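Local coordinates for hypothetical membrane spanning protein (Thermus thermophilus, PDB 2VPZ) that probably serves as the quinone-binding membrane subunit of a polysulfide reductase, anchoring the complex in the membrane and passing electrons from quinol, at residues 179-191 / 210-222. Sequence-based numbering, arbitrary orientation.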
loop_
_atom_site.group_PDB
_atom_site.type_symbol
_atom_site.label_atom_id
_atom_site.label_comp_id
_atom_site.label_asym_id
_atom_site.label_seq_id
_atom_site.Cartn_x
_atom_site.Cartn_y
_atom_site.Cartn_z
ATOM N N LEU C 179 37.016 -0.268 -34.992
ATOM C CA LEU C 179 35.823 -0.924 -34.433
ATOM C C LEU C 179 36.065 -1.737 -33.141
ATOM O O LEU C 179 35.149 -1.917 -32.331
ATOM C CB LEU C 179 35.138 -1.812 -35.494
ATOM C CG LEU C 179 34.564 -1.022 -36.676
ATOM C CD1 LEU C 179 33.941 -1.971 -37.703
ATOM C CD2 LEU C 179 33.532 0.001 -36.168
ATOM N N ALA C 180 37.281 -2.239 -32.955
ATOM C CA ALA C 180 37.628 -2.988 -31.740
ATOM C C ALA C 180 37.904 -1.991 -30.581
ATOM O O ALA C 180 37.696 -2.316 -29.408
ATOM C CB ALA C 180 38.849 -3.930 -31.989
ATOM N N GLY C 181 38.367 -0.791 -30.929
ATOM C CA GLY C 181 38.599 0.271 -29.951
ATOM C C GLY C 181 37.261 0.815 -29.441
ATOM O O GLY C 181 37.088 1.092 -28.239
ATOM N N ALA C 182 36.298 0.956 -30.352
ATOM C CA ALA C 182 34.935 1.401 -30.032
ATOM C C ALA C 182 34.261 0.370 -29.085
ATOM O O ALA C 182 33.835 0.729 -27.978
ATOM C CB ALA C 182 34.101 1.565 -31.341
ATOM N N SER C 183 34.202 -0.896 -29.513
ATOM C CA SER C 183 33.631 -2.015 -28.739
ATOM C C SER C 183 34.253 -2.126 -27.331
ATOM O O SER C 183 33.535 -2.302 -26.344
ATOM C CB SER C 183 33.797 -3.379 -29.453
ATOM O OG SER C 183 33.340 -3.381 -30.790
ATOM N N LEU C 184 35.570 -2.022 -27.217
ATOM C CA LEU C 184 36.186 -2.153 -25.896
ATOM C C LEU C 184 35.962 -0.928 -25.025
ATOM O O LEU C 184 35.933 -1.033 -23.796
ATOM C CB LEU C 184 37.689 -2.514 -25.981
ATOM C CG LEU C 184 38.048 -3.778 -26.794
ATOM C CD1 LEU C 184 39.543 -3.760 -27.168
ATOM C CD2 LEU C 184 37.683 -5.071 -26.034
ATOM N N LEU C 185 35.800 0.249 -25.619
ATOM C CA LEU C 185 35.528 1.420 -24.798
ATOM C C LEU C 185 34.092 1.294 -24.220
ATOM O O LEU C 185 33.915 1.415 -23.006
ATOM C CB LEU C 185 35.702 2.763 -25.547
ATOM C CG LEU C 185 35.584 4.006 -24.621
ATOM C CD1 LEU C 185 36.635 3.944 -23.486
ATOM C CD2 LEU C 185 35.737 5.309 -25.426
ATOM N N LEU C 186 33.086 1.030 -25.057
ATOM C CA LEU C 186 31.684 0.862 -24.607
ATOM C C LEU C 186 31.535 -0.337 -23.592
ATOM O O LEU C 186 30.743 -0.261 -22.643
ATOM C CB LEU C 186 30.695 0.722 -25.812
ATOM C CG LEU C 186 30.743 1.695 -27.016
ATOM C CD1 LEU C 186 29.382 1.747 -27.767
ATOM C CD2 LEU C 186 31.152 3.115 -26.566
ATOM N N ALA C 187 32.312 -1.408 -23.780
ATOM C CA ALA C 187 32.282 -2.585 -22.900
ATOM C C ALA C 187 32.840 -2.280 -21.488
ATOM O O ALA C 187 32.398 -2.860 -20.484
ATOM C CB ALA C 187 33.058 -3.790 -23.531
ATOM N N LEU C 188 33.796 -1.357 -21.428
ATOM C CA LEU C 188 34.425 -0.901 -20.182
ATOM C C LEU C 188 33.485 0.074 -19.414
ATOM O O LEU C 188 33.459 0.080 -18.175
ATOM C CB LEU C 188 35.786 -0.208 -20.469
ATOM C CG LEU C 188 36.481 0.464 -19.255
ATOM C CD1 LEU C 188 37.110 -0.610 -18.352
ATOM C CD2 LEU C 188 37.533 1.484 -19.727
ATOM N N LEU C 189 32.700 0.869 -20.141
ATOM C CA LEU C 189 31.763 1.813 -19.518
ATOM C C LEU C 189 30.395 1.141 -19.243
ATOM O O LEU C 189 29.536 1.711 -18.580
ATOM C CB LEU C 189 31.551 3.066 -20.399
ATOM C CG LEU C 189 32.759 3.681 -21.141
ATOM C CD1 LEU C 189 32.297 4.711 -22.188
ATOM C CD2 LEU C 189 33.739 4.322 -20.145
ATOM N N TYR C 190 30.204 -0.069 -19.747
ATOM C CA TYR C 190 28.953 -0.787 -19.540
ATOM C C TYR C 190 28.520 -0.960 -18.054
ATOM O O TYR C 190 27.418 -0.528 -17.687
ATOM C CB TYR C 190 28.949 -2.146 -20.264
ATOM C CG TYR C 190 27.837 -3.080 -19.807
ATOM C CD1 TYR C 190 26.487 -2.736 -19.961
ATOM C CD2 TYR C 190 28.138 -4.302 -19.193
ATOM C CE1 TYR C 190 25.455 -3.592 -19.509
ATOM C CE2 TYR C 190 27.119 -5.167 -18.735
ATOM C CZ TYR C 190 25.776 -4.812 -18.892
ATOM O OH TYR C 190 24.783 -5.660 -18.432
ATOM N N PRO C 191 29.374 -1.574 -17.180
ATOM C CA PRO C 191 29.037 -1.748 -15.748
ATOM C C PRO C 191 28.658 -0.464 -14.975
ATOM O O PRO C 191 27.906 -0.503 -13.990
ATOM C CB PRO C 191 30.277 -2.404 -15.132
ATOM C CG PRO C 191 30.990 -3.044 -16.295
ATOM C CD PRO C 191 30.679 -2.169 -17.502
ATOM N N TYR C 210 34.996 -11.237 -17.666
ATOM C CA TYR C 210 34.725 -9.934 -18.292
ATOM C C TYR C 210 36.050 -9.136 -18.385
ATOM O O TYR C 210 36.492 -8.760 -19.479
ATOM C CB TYR C 210 33.702 -9.162 -17.446
ATOM C CG TYR C 210 32.992 -8.024 -18.154
ATOM C CD1 TYR C 210 31.833 -8.251 -18.895
ATOM C CD2 TYR C 210 33.508 -6.713 -18.140
ATOM C CE1 TYR C 210 31.193 -7.240 -19.600
ATOM C CE2 TYR C 210 32.886 -5.676 -18.841
ATOM C CZ TYR C 210 31.719 -5.947 -19.576
ATOM O OH TYR C 210 31.132 -4.943 -20.300
ATOM N N GLY C 211 36.653 -8.874 -17.227
ATOM C CA GLY C 211 37.919 -8.171 -17.131
ATOM C C GLY C 211 39.035 -8.837 -17.924
ATOM O O GLY C 211 39.972 -8.163 -18.395
ATOM N N LEU C 212 38.966 -10.160 -18.081
ATOM C CA LEU C 212 39.943 -10.948 -18.869
ATOM C C LEU C 212 39.683 -10.733 -20.377
ATOM O O LEU C 212 40.624 -10.692 -21.180
ATOM C CB LEU C 212 39.903 -12.477 -18.570
ATOM C CG LEU C 212 40.817 -13.380 -19.458
ATOM C CD1 LEU C 212 42.272 -13.320 -18.951
ATOM C CD2 LEU C 212 40.306 -14.838 -19.488
ATOM N N PHE C 213 38.412 -10.588 -20.761
ATOM C CA PHE C 213 38.024 -10.339 -22.152
ATOM C C PHE C 213 38.347 -8.892 -22.620
ATOM O O PHE C 213 38.629 -8.673 -23.812
ATOM C CB PHE C 213 36.555 -10.745 -22.367
ATOM C CG PHE C 213 36.319 -12.237 -22.375
ATOM C CD1 PHE C 213 37.260 -13.087 -22.968
ATOM C CD2 PHE C 213 35.189 -12.806 -21.776
ATOM C CE1 PHE C 213 37.096 -14.486 -22.962
ATOM C CE2 PHE C 213 35.005 -14.200 -21.762
ATOM C CZ PHE C 213 35.962 -15.042 -22.352
ATOM N N LEU C 214 38.315 -7.952 -21.666
ATOM C CA LEU C 214 38.687 -6.533 -21.868
ATOM C C LEU C 214 40.227 -6.498 -22.115
ATOM O O LEU C 214 40.688 -5.938 -23.115
ATOM C CB LEU C 214 38.319 -5.634 -20.649
ATOM C CG LEU C 214 36.847 -5.250 -20.369
ATOM C CD1 LEU C 214 36.729 -4.174 -19.257
ATOM C CD2 LEU C 214 36.201 -4.744 -21.668
ATOM N N LEU C 215 41.033 -7.088 -21.229
ATOM C CA LEU C 215 42.492 -7.152 -21.446
ATOM C C LEU C 215 42.798 -7.833 -22.796
ATOM O O LEU C 215 43.427 -7.251 -23.677
ATOM C CB LEU C 215 43.243 -7.889 -20.318
ATOM C CG LEU C 215 43.411 -7.237 -18.944
ATOM C CD1 LEU C 215 44.636 -7.841 -18.211
ATOM C CD2 LEU C 215 43.576 -5.706 -19.086
ATOM N N LEU C 216 42.369 -9.077 -22.950
ATOM C CA LEU C 216 42.553 -9.840 -24.197
ATOM C C LEU C 216 42.486 -8.948 -25.476
ATOM O O LEU C 216 43.449 -8.845 -26.258
ATOM C CB LEU C 216 41.518 -10.974 -24.339
ATOM C CG LEU C 216 41.885 -12.462 -24.237
ATOM C CD1 LEU C 216 41.562 -13.212 -25.555
ATOM C CD2 LEU C 216 43.376 -12.620 -23.890
ATOM N N GLY C 217 41.322 -8.327 -25.668
ATOM C CA GLY C 217 41.060 -7.474 -26.808
ATOM C C GLY C 217 42.045 -6.345 -27.065
ATOM O O GLY C 217 42.078 -5.771 -28.170
ATOM N N LEU C 218 42.850 -6.008 -26.059
ATOM C CA LEU C 218 43.885 -4.953 -26.162
ATOM C C LEU C 218 45.083 -5.398 -27.042
ATOM O O LEU C 218 45.870 -4.564 -27.504
ATOM C CB LEU C 218 44.390 -4.484 -24.755
ATOM C CG LEU C 218 43.479 -3.678 -23.808
ATOM C CD1 LEU C 218 44.263 -3.180 -22.579
ATOM C CD2 LEU C 218 42.853 -2.480 -24.544
ATOM N N GLY C 219 45.195 -6.710 -27.243
ATOM C CA GLY C 219 46.204 -7.319 -28.081
ATOM C C GLY C 219 45.885 -7.137 -29.560
ATOM O O GLY C 219 46.618 -7.599 -30.450
ATOM N N THR C 220 44.761 -6.489 -29.852
ATOM C CA THR C 220 44.399 -6.192 -31.242
ATOM C C THR C 220 45.254 -4.963 -31.751
ATOM O O THR C 220 45.340 -4.739 -32.963
ATOM C CB THR C 220 42.832 -5.882 -31.392
ATOM O OG1 THR C 220 42.040 -6.849 -30.711
ATOM C CG2 THR C 220 42.423 -5.841 -32.896
ATOM N N PHE C 221 45.909 -4.220 -30.848
ATOM C CA PHE C 221 46.760 -3.029 -31.148
ATOM C C PHE C 221 48.299 -3.189 -31.026
ATOM O O PHE C 221 49.043 -2.213 -31.194
ATOM C CB PHE C 221 46.312 -1.844 -30.253
ATOM C CG PHE C 221 44.838 -1.638 -30.171
ATOM C CD1 PHE C 221 44.146 -1.803 -28.955
ATOM C CD2 PHE C 221 44.126 -1.303 -31.312
ATOM C CE1 PHE C 221 42.760 -1.636 -28.903
ATOM C CE2 PHE C 221 42.745 -1.148 -31.290
ATOM C CZ PHE C 221 42.050 -1.315 -30.070
ATOM N N TRP C 222 48.720 -4.423 -30.756
ATOM C CA TRP C 222 50.115 -4.927 -30.551
ATOM C C TRP C 222 50.840 -5.611 -31.747
ATOM O O TRP C 222 51.207 -4.947 -32.732
ATOM C CB TRP C 222 50.153 -5.907 -29.363
ATOM C CG TRP C 222 51.534 -6.492 -29.107
ATOM C CD1 TRP C 222 52.735 -5.976 -29.531
ATOM C CD2 TRP C 222 51.866 -7.676 -28.344
ATOM N NE1 TRP C 222 53.770 -6.748 -29.080
ATOM C CE2 TRP C 222 53.276 -7.795 -28.352
ATOM C CE3 TRP C 222 51.110 -8.647 -27.653
ATOM C CZ2 TRP C 222 53.960 -8.849 -27.687
ATOM C CZ3 TRP C 222 51.786 -9.706 -26.982
ATOM C CH2 TRP C 222 53.199 -9.787 -27.010
#
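Tyr210 reaches across to the C-terminal end of helix 175-189, where its OH donates a hydrogen bond to Ala187 O. At 2.4 Å between Tyr210 OH and Ala187 O the bond is modelled very short, so its exact length is doubtful. The acceptor lies in the plane of the phenol ring, at its edge. Four residues on from Ala187 stands Pro191, which has no N-H to offer this carbonyl, and the hydroxyl supplies the proton instead. With CG anti to the backbone N (chi1 -161°), the Tyr210 ring is carried over to the turn at Tyr190 and Pro191. The two tyrosine side chains cross at about a right angle, the Tyr210 hydroxyl meeting the edge of the Tyr190 ring at CD2 (3.3 Å from OH to CD2). A phenylalanine in place of Tyr210 would probably leave Ala187 O without this donor.

One turn along, Leu214 forks over the helix: its CD2 rests 3.8 Å from Ala187 CB, and its CD1 meets Leu188 CD1 at 3.7 Å, those two leucines crossing roughly perpendicularly. Leu184 sets out toward helix 210-217 and lays its CD1 on the bare backbone of Gly217, 3.4 Å from Gly217 O. That carbonyl also accepts bonds from Thr220 N and OG1, both from one face of its plane. Farther on, the Phe221 ring turns its edge to Gly181, bringing CZ 3.8 Å from Gly181 CA.

The axes of helix segments 179-189 and 210-217 run nearly antiparallel (155°) and come within 10.4 Å of each other, both segments lying in predicted transmembrane helices. Helix 148-166 packs against Ser183 and Tyr190, whose OH bonds to Leu143 O; helix 227-245 touches both tyrosines, and a second copy of the protein packs against Leu185, Leu186 and Leu189.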